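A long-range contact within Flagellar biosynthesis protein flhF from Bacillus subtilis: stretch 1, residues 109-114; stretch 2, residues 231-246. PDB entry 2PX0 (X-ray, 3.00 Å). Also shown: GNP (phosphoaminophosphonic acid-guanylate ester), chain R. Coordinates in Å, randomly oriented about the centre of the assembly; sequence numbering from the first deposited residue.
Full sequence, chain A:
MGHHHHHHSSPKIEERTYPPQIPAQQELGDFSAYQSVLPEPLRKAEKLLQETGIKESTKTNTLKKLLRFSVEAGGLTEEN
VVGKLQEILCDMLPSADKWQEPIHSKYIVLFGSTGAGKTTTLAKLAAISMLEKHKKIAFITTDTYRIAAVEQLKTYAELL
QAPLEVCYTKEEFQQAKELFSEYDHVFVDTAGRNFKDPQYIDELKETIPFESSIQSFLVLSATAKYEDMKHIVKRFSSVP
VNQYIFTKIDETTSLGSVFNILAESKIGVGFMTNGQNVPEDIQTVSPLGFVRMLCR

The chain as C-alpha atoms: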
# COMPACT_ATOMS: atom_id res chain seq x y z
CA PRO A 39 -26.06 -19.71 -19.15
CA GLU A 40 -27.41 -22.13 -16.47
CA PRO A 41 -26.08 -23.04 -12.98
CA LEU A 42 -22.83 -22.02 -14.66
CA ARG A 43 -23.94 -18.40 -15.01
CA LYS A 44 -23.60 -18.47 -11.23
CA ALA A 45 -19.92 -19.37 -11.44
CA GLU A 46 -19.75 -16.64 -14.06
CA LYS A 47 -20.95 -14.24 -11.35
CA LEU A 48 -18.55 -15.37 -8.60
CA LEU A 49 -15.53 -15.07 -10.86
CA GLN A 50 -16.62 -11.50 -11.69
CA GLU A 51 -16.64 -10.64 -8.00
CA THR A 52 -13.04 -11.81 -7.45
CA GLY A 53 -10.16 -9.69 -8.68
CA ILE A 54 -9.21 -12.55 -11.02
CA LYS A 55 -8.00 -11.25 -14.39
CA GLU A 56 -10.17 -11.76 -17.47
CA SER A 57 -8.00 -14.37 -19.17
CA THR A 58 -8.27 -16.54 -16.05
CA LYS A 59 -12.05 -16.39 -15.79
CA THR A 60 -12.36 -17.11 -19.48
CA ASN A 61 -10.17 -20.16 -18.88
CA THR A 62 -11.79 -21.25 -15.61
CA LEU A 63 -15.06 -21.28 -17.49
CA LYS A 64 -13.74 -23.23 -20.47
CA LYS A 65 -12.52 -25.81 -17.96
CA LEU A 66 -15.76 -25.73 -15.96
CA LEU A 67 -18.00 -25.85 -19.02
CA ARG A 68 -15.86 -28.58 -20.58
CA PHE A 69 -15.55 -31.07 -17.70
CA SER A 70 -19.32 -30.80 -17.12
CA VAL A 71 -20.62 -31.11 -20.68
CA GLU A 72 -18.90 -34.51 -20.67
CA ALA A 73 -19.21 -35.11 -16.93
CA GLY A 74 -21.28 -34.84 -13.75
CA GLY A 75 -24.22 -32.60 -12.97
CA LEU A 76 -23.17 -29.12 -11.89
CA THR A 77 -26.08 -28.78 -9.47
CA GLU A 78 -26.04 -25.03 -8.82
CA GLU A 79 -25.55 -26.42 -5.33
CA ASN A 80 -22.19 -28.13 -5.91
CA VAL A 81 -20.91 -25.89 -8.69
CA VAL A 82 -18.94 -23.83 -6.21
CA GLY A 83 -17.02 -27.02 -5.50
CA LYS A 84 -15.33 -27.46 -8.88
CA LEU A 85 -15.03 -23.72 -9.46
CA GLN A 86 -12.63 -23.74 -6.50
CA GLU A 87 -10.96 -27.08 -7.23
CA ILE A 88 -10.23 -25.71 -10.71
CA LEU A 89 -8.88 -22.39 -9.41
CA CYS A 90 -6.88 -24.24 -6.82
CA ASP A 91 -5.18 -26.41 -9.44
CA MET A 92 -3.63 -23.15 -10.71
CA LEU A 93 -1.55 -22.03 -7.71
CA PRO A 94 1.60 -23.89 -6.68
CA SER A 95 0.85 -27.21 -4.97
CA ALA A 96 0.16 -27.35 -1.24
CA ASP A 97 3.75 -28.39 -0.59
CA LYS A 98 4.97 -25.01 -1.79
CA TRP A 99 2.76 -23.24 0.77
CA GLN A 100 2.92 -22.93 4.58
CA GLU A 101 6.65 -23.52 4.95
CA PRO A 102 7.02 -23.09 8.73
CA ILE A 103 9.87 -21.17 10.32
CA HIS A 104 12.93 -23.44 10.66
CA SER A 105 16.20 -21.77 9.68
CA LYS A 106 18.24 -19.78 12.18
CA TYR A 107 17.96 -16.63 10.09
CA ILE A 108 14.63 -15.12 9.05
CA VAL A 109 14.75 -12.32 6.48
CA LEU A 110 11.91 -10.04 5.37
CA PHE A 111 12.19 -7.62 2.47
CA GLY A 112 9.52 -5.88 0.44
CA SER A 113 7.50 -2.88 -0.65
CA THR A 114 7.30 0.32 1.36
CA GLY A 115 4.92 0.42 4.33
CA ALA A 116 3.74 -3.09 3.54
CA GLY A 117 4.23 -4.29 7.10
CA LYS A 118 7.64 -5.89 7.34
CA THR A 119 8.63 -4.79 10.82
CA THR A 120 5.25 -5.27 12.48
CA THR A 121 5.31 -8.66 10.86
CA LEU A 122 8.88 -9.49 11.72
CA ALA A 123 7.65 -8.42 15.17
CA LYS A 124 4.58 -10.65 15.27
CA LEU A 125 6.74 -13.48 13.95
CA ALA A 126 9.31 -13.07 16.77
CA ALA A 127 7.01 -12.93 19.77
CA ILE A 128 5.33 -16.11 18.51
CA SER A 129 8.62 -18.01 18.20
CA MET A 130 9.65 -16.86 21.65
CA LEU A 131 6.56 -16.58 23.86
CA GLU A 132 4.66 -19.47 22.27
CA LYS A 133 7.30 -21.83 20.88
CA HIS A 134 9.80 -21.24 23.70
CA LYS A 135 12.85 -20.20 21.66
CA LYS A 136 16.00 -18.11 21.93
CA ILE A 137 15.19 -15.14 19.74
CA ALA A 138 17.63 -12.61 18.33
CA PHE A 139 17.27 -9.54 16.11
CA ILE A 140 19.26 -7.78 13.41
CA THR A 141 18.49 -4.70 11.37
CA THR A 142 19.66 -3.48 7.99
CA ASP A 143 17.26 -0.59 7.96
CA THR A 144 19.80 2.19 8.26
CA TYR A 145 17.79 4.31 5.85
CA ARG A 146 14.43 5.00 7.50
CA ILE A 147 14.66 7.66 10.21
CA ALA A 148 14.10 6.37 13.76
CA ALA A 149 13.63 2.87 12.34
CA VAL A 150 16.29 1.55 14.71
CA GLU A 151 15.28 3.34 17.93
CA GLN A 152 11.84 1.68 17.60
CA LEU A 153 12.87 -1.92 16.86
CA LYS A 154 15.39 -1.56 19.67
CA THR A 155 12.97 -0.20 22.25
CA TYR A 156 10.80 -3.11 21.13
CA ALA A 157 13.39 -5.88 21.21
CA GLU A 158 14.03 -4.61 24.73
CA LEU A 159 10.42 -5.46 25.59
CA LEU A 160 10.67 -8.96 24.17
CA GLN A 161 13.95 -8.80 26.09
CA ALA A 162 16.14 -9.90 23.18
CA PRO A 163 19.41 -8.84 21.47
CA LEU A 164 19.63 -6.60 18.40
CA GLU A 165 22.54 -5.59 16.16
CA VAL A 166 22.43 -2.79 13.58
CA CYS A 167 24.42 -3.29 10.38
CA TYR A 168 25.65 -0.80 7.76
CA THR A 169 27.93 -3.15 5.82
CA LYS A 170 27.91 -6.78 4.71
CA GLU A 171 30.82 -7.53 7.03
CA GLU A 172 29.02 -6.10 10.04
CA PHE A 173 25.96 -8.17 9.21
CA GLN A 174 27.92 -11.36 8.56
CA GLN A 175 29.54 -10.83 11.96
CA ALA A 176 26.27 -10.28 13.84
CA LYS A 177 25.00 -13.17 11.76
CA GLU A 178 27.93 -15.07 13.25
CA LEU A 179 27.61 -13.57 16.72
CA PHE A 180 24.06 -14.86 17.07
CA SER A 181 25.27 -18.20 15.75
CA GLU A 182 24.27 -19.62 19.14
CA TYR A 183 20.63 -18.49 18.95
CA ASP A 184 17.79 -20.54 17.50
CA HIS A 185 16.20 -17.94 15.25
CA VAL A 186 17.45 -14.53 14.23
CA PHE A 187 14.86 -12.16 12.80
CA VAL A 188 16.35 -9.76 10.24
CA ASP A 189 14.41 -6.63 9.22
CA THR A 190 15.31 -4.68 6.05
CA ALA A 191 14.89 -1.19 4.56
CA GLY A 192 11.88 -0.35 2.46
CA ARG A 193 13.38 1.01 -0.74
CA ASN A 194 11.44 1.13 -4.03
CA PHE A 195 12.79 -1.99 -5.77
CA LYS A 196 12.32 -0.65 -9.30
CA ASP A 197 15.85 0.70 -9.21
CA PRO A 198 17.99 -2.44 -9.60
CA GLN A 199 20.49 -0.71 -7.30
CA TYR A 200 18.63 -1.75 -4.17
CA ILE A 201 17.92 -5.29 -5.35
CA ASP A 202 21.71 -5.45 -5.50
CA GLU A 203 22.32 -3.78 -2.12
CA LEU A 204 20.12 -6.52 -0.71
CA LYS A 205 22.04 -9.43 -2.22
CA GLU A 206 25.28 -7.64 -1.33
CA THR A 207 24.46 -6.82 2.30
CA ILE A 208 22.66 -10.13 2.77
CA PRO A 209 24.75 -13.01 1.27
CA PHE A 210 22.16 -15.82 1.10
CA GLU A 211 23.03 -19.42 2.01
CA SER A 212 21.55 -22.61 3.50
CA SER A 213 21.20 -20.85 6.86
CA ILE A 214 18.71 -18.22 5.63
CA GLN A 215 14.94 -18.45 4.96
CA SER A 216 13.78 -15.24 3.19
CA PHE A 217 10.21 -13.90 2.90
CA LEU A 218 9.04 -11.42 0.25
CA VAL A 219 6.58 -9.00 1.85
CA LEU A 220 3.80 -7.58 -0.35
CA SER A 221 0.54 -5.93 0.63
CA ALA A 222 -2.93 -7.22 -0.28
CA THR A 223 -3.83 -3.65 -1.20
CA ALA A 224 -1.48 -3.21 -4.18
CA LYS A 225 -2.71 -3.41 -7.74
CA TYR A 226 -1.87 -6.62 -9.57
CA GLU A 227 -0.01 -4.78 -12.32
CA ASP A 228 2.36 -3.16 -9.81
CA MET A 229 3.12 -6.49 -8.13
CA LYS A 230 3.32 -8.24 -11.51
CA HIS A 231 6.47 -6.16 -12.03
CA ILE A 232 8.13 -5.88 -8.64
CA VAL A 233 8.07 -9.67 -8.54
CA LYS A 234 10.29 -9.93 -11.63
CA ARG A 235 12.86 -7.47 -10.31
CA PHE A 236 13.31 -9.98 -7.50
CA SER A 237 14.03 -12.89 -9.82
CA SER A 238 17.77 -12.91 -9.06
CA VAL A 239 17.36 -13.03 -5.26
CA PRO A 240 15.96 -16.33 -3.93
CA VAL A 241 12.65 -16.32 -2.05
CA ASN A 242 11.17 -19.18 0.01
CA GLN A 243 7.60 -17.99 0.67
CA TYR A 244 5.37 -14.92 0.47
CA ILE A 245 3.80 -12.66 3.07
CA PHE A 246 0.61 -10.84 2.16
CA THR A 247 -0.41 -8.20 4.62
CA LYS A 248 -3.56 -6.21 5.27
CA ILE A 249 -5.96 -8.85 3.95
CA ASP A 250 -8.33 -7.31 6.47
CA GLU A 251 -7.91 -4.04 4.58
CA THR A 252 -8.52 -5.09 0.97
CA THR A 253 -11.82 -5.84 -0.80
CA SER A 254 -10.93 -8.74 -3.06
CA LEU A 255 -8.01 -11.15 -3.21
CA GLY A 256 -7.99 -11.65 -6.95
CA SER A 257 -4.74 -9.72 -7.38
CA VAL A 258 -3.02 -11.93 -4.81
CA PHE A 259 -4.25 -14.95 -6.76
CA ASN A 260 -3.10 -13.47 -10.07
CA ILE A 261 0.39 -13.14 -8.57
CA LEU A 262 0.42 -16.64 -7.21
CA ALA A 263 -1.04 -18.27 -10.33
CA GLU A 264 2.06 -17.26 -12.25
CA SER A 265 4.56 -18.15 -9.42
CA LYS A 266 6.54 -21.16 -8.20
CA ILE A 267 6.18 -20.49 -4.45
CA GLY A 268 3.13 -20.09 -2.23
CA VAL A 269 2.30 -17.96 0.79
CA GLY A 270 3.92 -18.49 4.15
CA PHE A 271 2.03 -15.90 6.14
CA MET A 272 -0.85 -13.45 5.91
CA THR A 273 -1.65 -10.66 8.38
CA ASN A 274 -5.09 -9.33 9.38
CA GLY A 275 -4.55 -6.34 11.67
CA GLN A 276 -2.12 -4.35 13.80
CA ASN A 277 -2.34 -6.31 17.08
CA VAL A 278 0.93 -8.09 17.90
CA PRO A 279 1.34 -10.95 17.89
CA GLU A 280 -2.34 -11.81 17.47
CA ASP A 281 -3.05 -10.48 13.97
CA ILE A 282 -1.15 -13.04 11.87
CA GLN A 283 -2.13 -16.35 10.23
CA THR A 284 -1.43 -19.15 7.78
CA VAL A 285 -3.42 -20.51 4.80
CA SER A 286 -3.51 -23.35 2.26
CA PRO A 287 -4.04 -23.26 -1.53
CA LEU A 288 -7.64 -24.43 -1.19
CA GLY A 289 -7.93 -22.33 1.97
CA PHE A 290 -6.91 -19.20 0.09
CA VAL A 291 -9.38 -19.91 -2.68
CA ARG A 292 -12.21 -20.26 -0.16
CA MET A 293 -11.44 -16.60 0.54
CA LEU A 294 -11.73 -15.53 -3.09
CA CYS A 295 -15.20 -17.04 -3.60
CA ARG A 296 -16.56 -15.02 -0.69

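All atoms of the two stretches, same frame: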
# COMPACT_ATOMS: atom_id res chain seq x y z
N VAL A 109 14.66 -13.62 7.14
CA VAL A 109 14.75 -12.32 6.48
C VAL A 109 13.45 -11.88 5.80
O VAL A 109 12.76 -12.68 5.15
CB VAL A 109 15.90 -12.33 5.44
CG1 VAL A 109 15.87 -11.06 4.60
CG2 VAL A 109 17.23 -12.44 6.17
N LEU A 110 13.11 -10.60 5.97
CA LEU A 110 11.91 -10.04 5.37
C LEU A 110 12.24 -8.78 4.59
O LEU A 110 12.74 -7.81 5.16
CB LEU A 110 10.87 -9.70 6.42
CG LEU A 110 10.30 -10.71 7.42
CD1 LEU A 110 8.85 -10.29 7.69
CD2 LEU A 110 10.35 -12.12 6.87
N PHE A 111 11.95 -8.79 3.29
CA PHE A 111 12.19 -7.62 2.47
C PHE A 111 10.90 -7.35 1.69
O PHE A 111 10.03 -8.22 1.61
CB PHE A 111 13.40 -7.84 1.53
CG PHE A 111 13.48 -9.22 0.94
CD1 PHE A 111 12.65 -9.60 -0.12
CD2 PHE A 111 14.37 -10.16 1.44
CE1 PHE A 111 12.72 -10.88 -0.66
CE2 PHE A 111 14.44 -11.46 0.90
CZ PHE A 111 13.61 -11.81 -0.15
N GLY A 112 10.75 -6.15 1.16
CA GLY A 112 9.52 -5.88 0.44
C GLY A 112 9.16 -4.42 0.29
O GLY A 112 9.85 -3.53 0.75
N SER A 113 8.03 -4.20 -0.37
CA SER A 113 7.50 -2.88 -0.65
C SER A 113 7.47 -1.95 0.56
O SER A 113 7.55 -2.39 1.71
CB SER A 113 6.10 -3.05 -1.21
OG SER A 113 5.96 -4.37 -1.73
N THR A 114 7.34 -0.65 0.30
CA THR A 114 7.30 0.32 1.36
C THR A 114 5.99 0.24 2.14
O THR A 114 4.93 -0.03 1.56
CB THR A 114 7.48 1.77 0.82
OG1 THR A 114 6.64 1.96 -0.32
CG2 THR A 114 8.92 2.02 0.43
N HIS A 231 5.12 -6.66 -11.75
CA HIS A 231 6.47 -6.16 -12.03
C HIS A 231 7.44 -6.43 -10.91
O HIS A 231 8.35 -7.23 -11.05
CB HIS A 231 6.44 -4.65 -12.29
CG HIS A 231 6.26 -4.28 -13.74
ND1 HIS A 231 7.28 -4.41 -14.67
CD2 HIS A 231 5.19 -3.81 -14.42
CE1 HIS A 231 6.84 -4.04 -15.85
NE2 HIS A 231 5.58 -3.67 -15.73
N ILE A 232 7.25 -5.75 -9.79
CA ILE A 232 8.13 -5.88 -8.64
C ILE A 232 8.47 -7.31 -8.27
O ILE A 232 9.34 -7.53 -7.45
CB ILE A 232 7.52 -5.19 -7.42
CG1 ILE A 232 6.32 -5.99 -6.90
CG2 ILE A 232 7.07 -3.78 -7.80
CD1 ILE A 232 5.54 -5.30 -5.77
N VAL A 233 7.79 -8.28 -8.86
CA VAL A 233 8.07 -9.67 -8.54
C VAL A 233 9.16 -10.21 -9.48
O VAL A 233 9.84 -11.18 -9.16
CB VAL A 233 6.80 -10.53 -8.68
CG1 VAL A 233 6.51 -10.79 -10.16
CG2 VAL A 233 6.97 -11.82 -7.92
N LYS A 234 9.29 -9.56 -10.63
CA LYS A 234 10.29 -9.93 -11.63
C LYS A 234 11.64 -9.37 -11.21
O LYS A 234 12.65 -10.05 -11.29
CB LYS A 234 9.91 -9.34 -12.99
CG LYS A 234 8.47 -9.62 -13.40
CD LYS A 234 8.16 -11.11 -13.35
CE LYS A 234 6.71 -11.39 -13.73
NZ LYS A 234 6.41 -10.97 -15.13
N ARG A 235 11.63 -8.12 -10.75
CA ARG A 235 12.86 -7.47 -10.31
C ARG A 235 13.53 -8.27 -9.21
O ARG A 235 14.71 -8.10 -8.93
CB ARG A 235 12.55 -6.05 -9.80
CG ARG A 235 11.72 -5.21 -10.77
CD ARG A 235 12.26 -5.27 -12.21
NE ARG A 235 13.57 -4.63 -12.36
CZ ARG A 235 13.78 -3.32 -12.30
NH1 ARG A 235 12.76 -2.49 -12.10
NH2 ARG A 235 15.00 -2.83 -12.44
N PHE A 236 12.77 -9.16 -8.58
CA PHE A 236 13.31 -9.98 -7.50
C PHE A 236 13.70 -11.37 -7.96
O PHE A 236 14.00 -12.24 -7.15
CB PHE A 236 12.30 -10.10 -6.36
CG PHE A 236 12.39 -8.99 -5.36
CD1 PHE A 236 11.75 -7.77 -5.60
CD2 PHE A 236 13.12 -9.15 -4.19
CE1 PHE A 236 11.85 -6.73 -4.69
CE2 PHE A 236 13.22 -8.11 -3.26
CZ PHE A 236 12.58 -6.90 -3.52
N SER A 237 13.69 -11.59 -9.27
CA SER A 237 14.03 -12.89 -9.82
C SER A 237 15.41 -13.38 -9.38
O SER A 237 15.56 -14.54 -8.98
CB SER A 237 13.95 -12.85 -11.34
OG SER A 237 14.03 -14.16 -11.87
N SER A 238 16.42 -12.52 -9.46
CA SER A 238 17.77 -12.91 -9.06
C SER A 238 17.78 -13.46 -7.63
O SER A 238 18.11 -14.63 -7.41
CB SER A 238 18.72 -11.71 -9.17
OG SER A 238 17.99 -10.50 -9.14
N VAL A 239 17.40 -12.62 -6.66
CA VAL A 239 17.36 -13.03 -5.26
C VAL A 239 16.36 -14.14 -4.98
O VAL A 239 15.20 -14.05 -5.36
CB VAL A 239 17.03 -11.86 -4.34
CG1 VAL A 239 15.85 -11.10 -4.90
CG2 VAL A 239 16.70 -12.38 -2.95
N PRO A 240 16.80 -15.19 -4.28
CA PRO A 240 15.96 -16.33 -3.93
C PRO A 240 14.93 -16.02 -2.85
O PRO A 240 15.23 -15.32 -1.88
CB PRO A 240 16.99 -17.36 -3.47
CG PRO A 240 17.99 -16.50 -2.76
CD PRO A 240 18.16 -15.34 -3.72
N VAL A 241 13.72 -16.54 -3.01
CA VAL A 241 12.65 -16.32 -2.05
C VAL A 241 11.95 -17.64 -1.73
O VAL A 241 11.55 -18.37 -2.63
CB VAL A 241 11.62 -15.33 -2.62
CG1 VAL A 241 10.47 -15.16 -1.68
CG2 VAL A 241 12.29 -14.00 -2.88
N ASN A 242 11.81 -17.95 -0.44
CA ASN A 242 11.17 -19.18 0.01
C ASN A 242 9.63 -19.14 -0.04
O ASN A 242 8.99 -20.01 -0.63
CB ASN A 242 11.58 -19.50 1.46
CG ASN A 242 13.08 -19.58 1.63
OD1 ASN A 242 13.81 -18.62 1.38
ND2 ASN A 242 13.55 -20.74 2.08
N GLN A 243 9.05 -18.13 0.60
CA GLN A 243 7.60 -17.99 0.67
C GLN A 243 7.18 -16.57 0.36
O GLN A 243 7.97 -15.78 -0.15
CB GLN A 243 7.10 -18.32 2.08
CG GLN A 243 7.35 -19.74 2.53
CD GLN A 243 6.37 -20.70 1.91
OE1 GLN A 243 5.16 -20.62 2.16
NE2 GLN A 243 6.88 -21.61 1.09
N TYR A 244 5.94 -16.24 0.70
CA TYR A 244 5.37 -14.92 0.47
C TYR A 244 4.57 -14.48 1.69
O TYR A 244 3.91 -15.29 2.35
CB TYR A 244 4.38 -14.97 -0.68
CG TYR A 244 4.87 -14.72 -2.07
CD1 TYR A 244 5.63 -13.59 -2.37
CD2 TYR A 244 4.43 -15.51 -3.12
CE1 TYR A 244 5.93 -13.26 -3.69
CE2 TYR A 244 4.71 -15.18 -4.44
CZ TYR A 244 5.45 -14.06 -4.72
OH TYR A 244 5.70 -13.75 -6.02
N ILE A 245 4.59 -13.19 1.97
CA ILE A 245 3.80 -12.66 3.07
C ILE A 245 2.90 -11.55 2.54
O ILE A 245 3.36 -10.52 2.02
CB ILE A 245 4.68 -12.15 4.21
CG1 ILE A 245 5.50 -13.33 4.75
CG2 ILE A 245 3.82 -11.59 5.32
CD1 ILE A 245 6.41 -12.98 5.92
N PHE A 246 1.59 -11.79 2.62
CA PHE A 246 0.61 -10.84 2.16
C PHE A 246 -0.02 -10.21 3.37
O PHE A 246 -0.64 -10.89 4.18
CB PHE A 246 -0.43 -11.53 1.28
CG PHE A 246 0.06 -11.82 -0.11
CD1 PHE A 246 0.18 -10.80 -1.05
CD2 PHE A 246 0.46 -13.10 -0.47
CE1 PHE A 246 0.71 -11.04 -2.31
CE2 PHE A 246 0.99 -13.35 -1.72
CZ PHE A 246 1.11 -12.32 -2.64
PG GNP R . 1.92 4.84 9.54
O1G GNP R . 2.27 3.45 9.94
O2G GNP R . 2.29 5.86 10.63
O3G GNP R . 0.50 4.97 9.16
N3B GNP R . 2.98 5.08 8.22
PB GNP R . 3.01 6.52 7.41
O1B GNP R . 1.80 6.72 6.62
O2B GNP R . 3.40 7.53 8.43
O3A GNP R . 4.19 6.20 6.41
PA GNP R . 5.61 6.68 6.45
O1A GNP R . 5.66 8.14 6.23
O2A GNP R . 6.18 6.09 7.72
O5' GNP R . 6.23 5.99 5.23
C5' GNP R . 6.31 4.54 5.16
C4' GNP R . 7.16 4.10 4.01
O4' GNP R . 6.75 4.49 2.74
C3' GNP R . 8.64 4.56 4.16
O3' GNP R . 9.56 3.47 3.96
C2' GNP R . 8.79 5.65 3.07
O2' GNP R . 10.09 5.80 2.57
C1' GNP R . 7.81 5.15 2.05
N9 GNP R . 7.28 6.28 1.25
C8 GNP R . 6.48 7.38 1.78
N7 GNP R . 6.17 8.22 0.82
C5 GNP R . 6.81 7.65 -0.39
C6 GNP R . 6.83 8.14 -1.77
O6 GNP R . 6.35 9.10 -2.21
N1 GNP R . 7.54 7.30 -2.60
C2 GNP R . 8.12 6.17 -2.07
N2 GNP R . 8.81 5.43 -3.11
N3 GNP R . 8.15 5.66 -0.89
C4 GNP R . 7.45 6.50 -0.07

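The contact is made almost entirely by side chains, which join the strand of stretch 1 to a helical segment, a turn and the start of a second strand in stretch 2. No hydrogen bond crosses between the two segments, which touch only at residues at least 119 positions apart in sequence and together bury 260 Å². Even where the backbones run closest, the CA atoms of S113 and I232 are 8.6 Å apart and those of L110 and I245 8.8 Å, too far for the main chains to pair directly. The contact is made mainly by apolar side chains.

V109 opens the segment in extended conformation; its side chain is buried but lies out of reach of stretch 2. L110 is the first residue to make contact. Its CA-to-CB bond points sideways, but the end of the side chain comes nearer, and CD1 of L110 meets CD1 of I245 at 4.0 Å. I245 directs its CA-to-CB bond toward stretch 1 and, with chi1 m and chi2 t, extends its CD1 methyl to meet the leucine. Two branched aliphatic chains suit this buried site, since neither brings a polar group that would need a partner.

F111 is the centre of the contact and, at 80 Å², the residue most covered by the opposing stretch. Its CA-to-CB bond points toward stretch 2, and chi1 of 40° (p) with chi2 of 77° sets the ring among four residues. CD1 of F111 approaches CE2 of F236 at 3.5 Å. The two rings are nearly parallel, with planes at 13°, but their centroids are 5.6 Å apart and they are slid so far that they barely overlap; the pair touches without forming a full face-to-face stack. F236 is the third residue of the type I turn from K234 to S237, in which S237 N donates to K234 O at 2.7 Å; its CA-to-CB bond points toward stretch 1, while the side chains of K234 and S237 stay exposed and out of reach. At the far end of the F111 ring, CZ lies 3.7 Å from CG2 of V241 and 4.2 Å from the carbonyl O of P240, both at the ring edge, and 4.2 Å from CG2 of V239. The two short, branched valines pack at the CZ end of the ring, whereas P240 contributes its backbone and leaves its own ring exposed.

G112 has phi/psi of 159/-180, where a CB would be jammed against the carbonyl O of F111; the backbone itself therefore calls for glycine. S113 makes the last contact: its OG lies 4.2 Å from CD1 of I232, a van der Waals approach. I232, from the helical part of stretch 2, points its CA-to-CB bond toward stretch 1 and, with chi1 p and chi2 t, extends CD1 to the small serine. T114 is beyond the reach of stretch 2 and faces the nucleotide analogue instead, its CB 3.4 Å from O4' of GNP.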